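Local coordinates for bartonella effector protein (Bep) substrate of VirB T4SS (PDB 4YK2) that is a Bartonella effector whose BID domain, the part crystallised here, probably serves as the signal for its translocation through the VirB type IV secretion system, at residues A[107-110]-A[111-115]. Residues are numbered along the deposited sequence; the frame is centred on the assembly and turned at random.
Sequences SKLV and EAIHK
Ser107 and Glu111, Leu109 and Ile113, and Val110 and His114 meet one turn apart along helix 106-123, in a local i to i+4 contact. Four backbone hydrogen bonds carry the turn, from Glu111 N to Ser107 O through to His114 N to Val110 O, the last 3.0 Å long. On the solvent side a water bridges Ser107 and Glu111. It lies 2.7 Å from Ser107 OG and donates to Glu111 OE2 at 2.5 Å. Glu111 CG turns back beside its own backbone N (chi1 -71°), close to Ser107 O, and the straight remainder of the chain carries the carboxylate to the water. The BID domain is a four-helix bundle topped with a hook, and helix 106-123 is one of the bundle helices. Its buried side holds Leu109 and Ile113, whose side chains cross obliquely with their CD1 atoms 4.2 Å apart. Leu109 also touches Ser45 of helix 21-49, while Ile113 reaches Leu76 of helix 69-78. Val110 and His114 leave the helix in the same direction, one alongside the other. A Val110 chi1 of 171° sets CG1 beside the carbonyl carbon, toward the next turn, where it meets His114 CD2 at 3.7 Å. That ring carbon is also 3.3 Å from Val110 O, which approaches the imidazole obliquely. Both residues also touch helix 69-78, Val110 at Leu76 and Thr77 and His114 at Ser73.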
loop_
_atom_site.group_PDB
_atom_site.type_symbol
_atom_site.label_atom_id
_atom_site.label_comp_id
_atom_site.label_asym_id
_atom_site.label_seq_id
_atom_site.Cartn_x
_atom_site.Cartn_y
_atom_site.Cartn_z
ATOM N N SER A 107 6.832 6.919 -1.754
ATOM C CA SER A 107 6.119 7.275 -2.980
ATOM C C SER A 107 5.542 6.035 -3.701
ATOM O O SER A 107 4.365 6.012 -4.067
ATOM C CB SER A 107 7.050 8.055 -3.918
ATOM O OG SER A 107 6.360 8.490 -5.071
ATOM N N LYS A 108 6.356 4.994 -3.871
ATOM C CA LYS A 108 5.878 3.812 -4.583
ATOM C C LYS A 108 4.872 3.022 -3.740
ATOM O O LYS A 108 3.965 2.401 -4.292
ATOM C CB LYS A 108 7.051 2.925 -5.014
ATOM C CG LYS A 108 7.790 3.426 -6.274
ATOM C CD LYS A 108 6.987 3.191 -7.561
ATOM C CE LYS A 108 7.783 3.573 -8.812
ATOM N NZ LYS A 108 7.139 3.081 -10.062
ATOM N N LEU A 109 5.004 3.063 -2.416
ATOM C CA LEU A 109 4.018 2.415 -1.549
ATOM C C LEU A 109 2.645 3.092 -1.715
ATOM O O LEU A 109 1.621 2.424 -1.853
ATOM C CB LEU A 109 4.472 2.449 -0.078
ATOM C CG LEU A 109 3.523 1.883 0.989
ATOM C CD1 LEU A 109 3.059 0.471 0.649
ATOM C CD2 LEU A 109 4.192 1.903 2.374
ATOM N N VAL A 110 2.629 4.420 -1.722
ATOM C CA VAL A 110 1.390 5.159 -1.974
ATOM C C VAL A 110 0.774 4.779 -3.343
ATOM O O VAL A 110 -0.436 4.561 -3.455
ATOM C CB VAL A 110 1.649 6.681 -1.867
ATOM C CG1 VAL A 110 0.449 7.492 -2.336
ATOM C CG2 VAL A 110 2.058 7.055 -0.410
ATOM N N GLU A 111 1.602 4.685 -4.378
ATOM C CA GLU A 111 1.085 4.336 -5.703
ATOM C C GLU A 111 0.475 2.948 -5.717
ATOM O O GLU A 111 -0.551 2.722 -6.351
ATOM C CB GLU A 111 2.180 4.417 -6.764
ATOM C CG GLU A 111 2.613 5.826 -7.084
ATOM C CD GLU A 111 3.500 5.895 -8.314
ATOM O OE1 GLU A 111 3.327 5.057 -9.232
ATOM O OE2 GLU A 111 4.372 6.782 -8.355
ATOM N N ALA A 112 1.099 2.014 -5.012
ATOM C CA ALA A 112 0.600 0.646 -5.003
ATOM C C ALA A 112 -0.739 0.571 -4.275
ATOM O O ALA A 112 -1.621 -0.192 -4.660
ATOM C CB ALA A 112 1.608 -0.284 -4.370
ATOM N N ILE A 113 -0.899 1.390 -3.241
ATOM C CA ILE A 113 -2.162 1.449 -2.516
ATOM C C ILE A 113 -3.257 2.054 -3.397
ATOM O O ILE A 113 -4.395 1.584 -3.385
ATOM C CB ILE A 113 -1.994 2.223 -1.188
ATOM C CG1 ILE A 113 -1.171 1.390 -0.204
ATOM C CG2 ILE A 113 -3.355 2.573 -0.577
ATOM C CD1 ILE A 113 -0.717 2.182 1.035
ATOM N N HIS A 114 -2.919 3.074 -4.183
ATOM C CA HIS A 114 -3.888 3.653 -5.121
ATOM C C HIS A 114 -4.298 2.622 -6.184
ATOM O O HIS A 114 -5.479 2.519 -6.528
ATOM C CB HIS A 114 -3.331 4.905 -5.805
ATOM C CG HIS A 114 -3.514 6.166 -5.014
ATOM N ND1 HIS A 114 -4.736 6.792 -4.876
ATOM C CD2 HIS A 114 -2.622 6.931 -4.333
ATOM C CE1 HIS A 114 -4.593 7.875 -4.130
ATOM N NE2 HIS A 114 -3.318 7.986 -3.793
ATOM N N LYS A 115 -3.334 1.860 -6.693
ATOM C CA LYS A 115 -3.639 0.803 -7.671
ATOM C C LYS A 115 -4.514 -0.295 -7.071
ATOM O O LYS A 115 -5.454 -0.762 -7.710
ATOM C CB LYS A 115 -2.356 0.195 -8.228
ATOM C CG LYS A 115 -1.613 1.115 -9.180
ATOM C CD LYS A 115 -0.405 0.428 -9.782
ATOM C CE LYS A 115 0.398 1.414 -10.628
ATOM N NZ LYS A 115 1.782 0.932 -10.887
HETATM O O HOH W 1 6.430 6.644 -7.029
#